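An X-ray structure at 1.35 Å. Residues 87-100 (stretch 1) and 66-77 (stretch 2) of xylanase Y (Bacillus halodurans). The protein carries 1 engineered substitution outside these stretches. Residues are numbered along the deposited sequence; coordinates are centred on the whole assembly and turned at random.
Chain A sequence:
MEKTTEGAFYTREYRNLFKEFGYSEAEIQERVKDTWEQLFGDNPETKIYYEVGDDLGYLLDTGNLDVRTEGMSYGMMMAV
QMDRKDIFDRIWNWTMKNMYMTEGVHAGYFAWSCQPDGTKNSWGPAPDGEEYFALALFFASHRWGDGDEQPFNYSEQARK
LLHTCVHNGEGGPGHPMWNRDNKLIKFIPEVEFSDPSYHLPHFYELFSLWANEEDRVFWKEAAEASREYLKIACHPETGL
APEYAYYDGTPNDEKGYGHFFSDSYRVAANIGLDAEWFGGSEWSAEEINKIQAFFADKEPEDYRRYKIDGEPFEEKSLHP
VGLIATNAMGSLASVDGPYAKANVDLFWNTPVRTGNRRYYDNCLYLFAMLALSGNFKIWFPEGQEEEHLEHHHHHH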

# COMPACT_ATOMS: atom_id res chain seq x y z
N ILE A 87 10.01 6.58 -15.46
CA ILE A 87 8.60 6.32 -15.16
C ILE A 87 8.20 7.05 -13.88
O ILE A 87 7.13 7.67 -13.82
CB ILE A 87 8.35 4.81 -15.01
CG1 ILE A 87 8.58 4.12 -16.36
CG2 ILE A 87 6.94 4.55 -14.50
CD1 ILE A 87 8.44 2.61 -16.33
N PHE A 88 9.05 6.99 -12.87
CA PHE A 88 8.79 7.65 -11.60
C PHE A 88 8.49 9.13 -11.81
O PHE A 88 7.49 9.65 -11.33
CB PHE A 88 10.01 7.52 -10.68
CG PHE A 88 9.79 8.04 -9.29
CD1 PHE A 88 9.50 7.17 -8.25
CD2 PHE A 88 9.89 9.41 -9.02
CE1 PHE A 88 9.30 7.65 -6.95
CE2 PHE A 88 9.69 9.89 -7.73
CZ PHE A 88 9.40 9.01 -6.69
N ASP A 89 9.38 9.81 -12.54
CA ASP A 89 9.23 11.23 -12.81
C ASP A 89 8.00 11.57 -13.63
O ASP A 89 7.36 12.60 -13.40
CB ASP A 89 10.49 11.77 -13.50
CG ASP A 89 11.67 11.87 -12.55
OD1 ASP A 89 12.80 12.13 -13.03
OD2 ASP A 89 11.47 11.71 -11.33
N ARG A 90 7.66 10.73 -14.60
CA ARG A 90 6.48 10.97 -15.41
C ARG A 90 5.23 10.96 -14.53
O ARG A 90 4.36 11.82 -14.66
CB ARG A 90 6.35 9.90 -16.51
CG ARG A 90 7.23 10.13 -17.73
CD ARG A 90 7.14 8.94 -18.68
NE ARG A 90 7.91 9.13 -19.91
CZ ARG A 90 7.49 9.81 -20.97
NH1 ARG A 90 6.29 10.39 -20.96
NH2 ARG A 90 8.26 9.92 -22.04
N ILE A 91 5.15 9.99 -13.63
CA ILE A 91 4.00 9.86 -12.73
C ILE A 91 3.96 11.00 -11.70
O ILE A 91 2.91 11.60 -11.48
CB ILE A 91 4.04 8.51 -11.98
CG1 ILE A 91 3.90 7.36 -12.98
CG2 ILE A 91 2.93 8.45 -10.94
CD1 ILE A 91 4.12 5.98 -12.36
N TRP A 92 5.09 11.28 -11.07
CA TRP A 92 5.16 12.34 -10.07
C TRP A 92 4.84 13.69 -10.70
O TRP A 92 4.17 14.53 -10.10
CB TRP A 92 6.55 12.35 -9.43
CG TRP A 92 6.78 13.41 -8.40
CD1 TRP A 92 7.85 14.25 -8.33
CD2 TRP A 92 5.94 13.74 -7.28
NE1 TRP A 92 7.74 15.08 -7.24
CE2 TRP A 92 6.58 14.78 -6.57
CE3 TRP A 92 4.72 13.24 -6.80
CZ2 TRP A 92 6.04 15.35 -5.41
CZ3 TRP A 92 4.18 13.81 -5.64
CH2 TRP A 92 4.84 14.85 -4.96
N ASN A 93 5.31 13.91 -11.93
CA ASN A 93 5.06 15.16 -12.62
C ASN A 93 3.55 15.33 -12.86
O ASN A 93 3.00 16.41 -12.63
CB ASN A 93 5.82 15.19 -13.95
CG ASN A 93 5.79 16.55 -14.61
OD1 ASN A 93 5.93 17.58 -13.94
ND2 ASN A 93 5.62 16.57 -15.93
N TRP A 94 2.89 14.27 -13.31
CA TRP A 94 1.45 14.31 -13.56
C TRP A 94 0.73 14.59 -12.25
O TRP A 94 -0.22 15.38 -12.20
CB TRP A 94 0.97 12.97 -14.12
CG TRP A 94 -0.34 13.02 -14.86
CD1 TRP A 94 -0.52 13.11 -16.22
CD2 TRP A 94 -1.66 12.94 -14.30
NE1 TRP A 94 -1.85 13.08 -16.53
CE2 TRP A 94 -2.58 12.97 -15.38
CE3 TRP A 94 -2.16 12.84 -12.99
CZ2 TRP A 94 -3.97 12.91 -15.19
CZ3 TRP A 94 -3.54 12.77 -12.80
CH2 TRP A 94 -4.43 12.81 -13.90
N THR A 95 1.18 13.93 -11.19
CA THR A 95 0.60 14.08 -9.86
C THR A 95 0.66 15.52 -9.37
O THR A 95 -0.35 16.08 -8.91
CB THR A 95 1.32 13.17 -8.86
OG1 THR A 95 1.19 11.80 -9.27
CG2 THR A 95 0.73 13.33 -7.46
N MET A 96 1.84 16.13 -9.45
CA MET A 96 2.00 17.50 -9.00
C MET A 96 1.25 18.50 -9.87
O MET A 96 0.72 19.49 -9.38
CB MET A 96 3.48 17.87 -8.96
CG MET A 96 4.22 17.37 -7.73
SD MET A 96 3.48 18.00 -6.20
CE MET A 96 3.60 19.75 -6.48
N LYS A 97 1.19 18.22 -11.17
CA LYS A 97 0.52 19.11 -12.10
C LYS A 97 -1.00 19.09 -11.99
O LYS A 97 -1.65 20.14 -11.99
CB LYS A 97 0.93 18.74 -13.53
CG LYS A 97 0.39 19.66 -14.61
CD LYS A 97 0.77 19.16 -15.99
CE LYS A 97 2.28 18.98 -16.14
NZ LYS A 97 3.03 20.25 -15.92
N ASN A 98 -1.58 17.90 -11.88
CA ASN A 98 -3.03 17.75 -11.84
C ASN A 98 -3.70 17.40 -10.51
O ASN A 98 -4.88 17.69 -10.34
CB ASN A 98 -3.45 16.70 -12.87
CG ASN A 98 -2.96 17.02 -14.26
OD1 ASN A 98 -2.33 16.19 -14.92
ND2 ASN A 98 -3.25 18.22 -14.73
N MET A 99 -2.97 16.79 -9.59
CA MET A 99 -3.58 16.38 -8.33
C MET A 99 -3.27 17.25 -7.12
O MET A 99 -4.12 17.40 -6.24
CB MET A 99 -3.20 14.93 -8.05
CG MET A 99 -3.40 14.01 -9.26
SD MET A 99 -3.04 12.27 -8.96
CE MET A 99 -4.70 11.63 -8.76
N TYR A 100 -2.08 17.83 -7.06
CA TYR A 100 -1.72 18.67 -5.92
C TYR A 100 -2.67 19.86 -5.81
O TYR A 100 -2.91 20.57 -6.79
CB TYR A 100 -0.29 19.18 -6.04
CG TYR A 100 0.14 20.00 -4.85
CD1 TYR A 100 0.38 19.40 -3.62
CD2 TYR A 100 0.28 21.38 -4.95
CE1 TYR A 100 0.73 20.16 -2.51
CE2 TYR A 100 0.63 22.15 -3.85
CZ TYR A 100 0.86 21.54 -2.63
OH TYR A 100 1.21 22.30 -1.54
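Stretch 2, residues 66-77: DVRTEGMSYGMM

Stretch 2 enters as a short extended segment and turns into a helix that runs against the helix of stretch 1 nearly antiparallel: the angle between their N-to-C directions is 155° (signed crossing angle -155°), and the axes approach to 8.9 Å. No hydrogen bond crosses between the two; the contact is made by packing, mostly of apolar side chains, and 604 Å² is buried in total. Because the two helices run in nearly opposite senses, the start of stretch 2 meets the end of stretch 1.

Asp66 stays out of reach of the other helix, but its OD2 takes a 2.9 Å hydrogen bond from NE of Arg68, part of a salt bridge between the two. The residue between them, Val67, is extended and points toward stretch 1, its CG1 lying 3.6 Å from CZ3 of Trp94. The alternation of a strand thus sends the apolar residue inward, while Arg68 points away and takes the N-cap position, right before the helix. Here Met99 closes over the strand-to-helix junction: its CE lies 3.4 Å from Val67 O and 3.7 Å from Thr69 CG2.

From Thr69 onward phi and psi are helical, beginning at -62/-28. Glu70 and Gly71 make no contact. Met72 is a knob in a hole: with chi1 and chi2 both m, it sits among Ile91, Trp94, Thr95 and Met99. Met72 CE lies 3.4 Å from Trp94 CE3 and 3.6 Å from Thr95 OG1, while Met72 CG is 3.8 Å from Met99 SD. Thr95 OG1 also donates to Ile91 O within its own helix, at 2.8 Å, so its hydroxyl is satisfied beside the methyl group.

Ser73 points away and Tyr74 is out of reach, so the next contact comes from Gly75. The absence of a side chain matters here: an ideal CB would point toward stretch 1 and clash with Ile91 CD1 at 3.0 Å. Instead Ile91 CD1 packs against the bare backbone, 3.8 Å from Gly75 C.

Met76, one turn after Met72, has the most surface covered of any residue in the contact. Met76 CA is 5.0 Å from Phe88 CA, whereas Met72 CA is 6.4 Å from Ile91 CA, so the backbones are closer at this end. Met76 CG sits over one face of the Phe88 ring, 4.3 Å from the centroid, and lies 3.7 Å from Ile91 CG2; Met76 CE reaches 3.5 Å from both Phe88 CZ and Trp92 CE3. The rule is compact: two methionines four residues apart supply most of the surface that stretch 2 has covered, and a glycine between them admits an isoleucine.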

# COMPACT_ATOMS: atom_id res chain seq x y z
N ASP A 66 -10.57 6.49 -14.05
CA ASP A 66 -10.01 7.68 -13.43
C ASP A 66 -8.59 7.39 -12.93
O ASP A 66 -8.12 6.26 -13.00
CB ASP A 66 -10.91 8.18 -12.28
CG ASP A 66 -10.96 7.22 -11.10
OD1 ASP A 66 -10.47 6.08 -11.21
OD2 ASP A 66 -11.51 7.62 -10.05
N VAL A 67 -7.92 8.44 -12.47
CA VAL A 67 -6.56 8.34 -11.96
C VAL A 67 -6.64 8.66 -10.48
O VAL A 67 -7.12 9.73 -10.09
CB VAL A 67 -5.63 9.35 -12.67
CG1 VAL A 67 -4.22 9.25 -12.12
CG2 VAL A 67 -5.64 9.09 -14.18
N ARG A 68 -6.19 7.74 -9.64
CA ARG A 68 -6.26 7.92 -8.20
C ARG A 68 -4.90 8.05 -7.54
O ARG A 68 -3.91 7.49 -8.01
CB ARG A 68 -7.04 6.76 -7.58
CG ARG A 68 -8.40 6.61 -8.23
CD ARG A 68 -9.27 5.54 -7.62
NE ARG A 68 -10.61 5.60 -8.19
CZ ARG A 68 -11.67 4.96 -7.70
NH1 ARG A 68 -11.55 4.20 -6.62
NH2 ARG A 68 -12.85 5.10 -8.29
N THR A 69 -4.84 8.80 -6.44
CA THR A 69 -3.57 8.97 -5.74
C THR A 69 -3.05 7.62 -5.24
O THR A 69 -1.85 7.42 -5.13
CB THR A 69 -3.68 9.98 -4.58
OG1 THR A 69 -4.79 9.65 -3.74
CG2 THR A 69 -3.86 11.39 -5.13
N GLU A 70 -3.97 6.70 -4.97
CA GLU A 70 -3.59 5.36 -4.54
C GLU A 70 -2.73 4.73 -5.64
O GLU A 70 -1.64 4.21 -5.39
CB GLU A 70 -4.84 4.50 -4.32
CG GLU A 70 -4.59 3.01 -4.18
CD GLU A 70 -5.85 2.19 -4.42
OE1 GLU A 70 -6.42 2.28 -5.52
OE2 GLU A 70 -6.27 1.45 -3.50
N GLY A 71 -3.22 4.80 -6.88
CA GLY A 71 -2.50 4.23 -8.01
C GLY A 71 -1.24 4.98 -8.39
O GLY A 71 -0.23 4.36 -8.73
N MET A 72 -1.28 6.30 -8.34
CA MET A 72 -0.11 7.09 -8.68
C MET A 72 1.00 6.85 -7.66
O MET A 72 2.16 6.68 -8.03
CB MET A 72 -0.47 8.58 -8.75
CG MET A 72 -1.46 8.91 -9.87
SD MET A 72 -0.82 8.50 -11.51
CE MET A 72 -0.26 10.13 -12.06
N SER A 73 0.65 6.83 -6.38
CA SER A 73 1.65 6.60 -5.34
C SER A 73 2.18 5.17 -5.45
O SER A 73 3.37 4.93 -5.25
CB SER A 73 1.07 6.87 -3.95
OG SER A 73 0.03 5.97 -3.60
N TYR A 74 1.31 4.22 -5.77
CA TYR A 74 1.74 2.83 -5.95
C TYR A 74 2.72 2.78 -7.12
O TYR A 74 3.76 2.13 -7.04
CB TYR A 74 0.56 1.92 -6.30
CG TYR A 74 -0.34 1.47 -5.16
CD1 TYR A 74 -0.02 1.73 -3.83
CD2 TYR A 74 -1.51 0.76 -5.43
CE1 TYR A 74 -0.86 1.29 -2.79
CE2 TYR A 74 -2.34 0.32 -4.41
CZ TYR A 74 -2.01 0.59 -3.10
OH TYR A 74 -2.86 0.14 -2.10
N GLY A 75 2.36 3.45 -8.21
CA GLY A 75 3.19 3.47 -9.40
C GLY A 75 4.58 4.02 -9.13
O GLY A 75 5.57 3.50 -9.64
N MET A 76 4.65 5.08 -8.34
CA MET A 76 5.93 5.67 -7.99
C MET A 76 6.74 4.68 -7.15
O MET A 76 7.93 4.51 -7.36
CB MET A 76 5.72 6.99 -7.25
CG MET A 76 5.35 8.13 -8.19
SD MET A 76 4.70 9.58 -7.36
CE MET A 76 6.09 10.06 -6.34
N MET A 77 6.08 4.01 -6.21
CA MET A 77 6.79 3.04 -5.38
C MET A 77 7.31 1.89 -6.25
O MET A 77 8.45 1.45 -6.09
CB MET A 77 5.87 2.48 -4.29
CG MET A 77 6.55 1.49 -3.35
SD MET A 77 8.02 2.15 -2.52
CE MET A 77 7.26 3.01 -1.15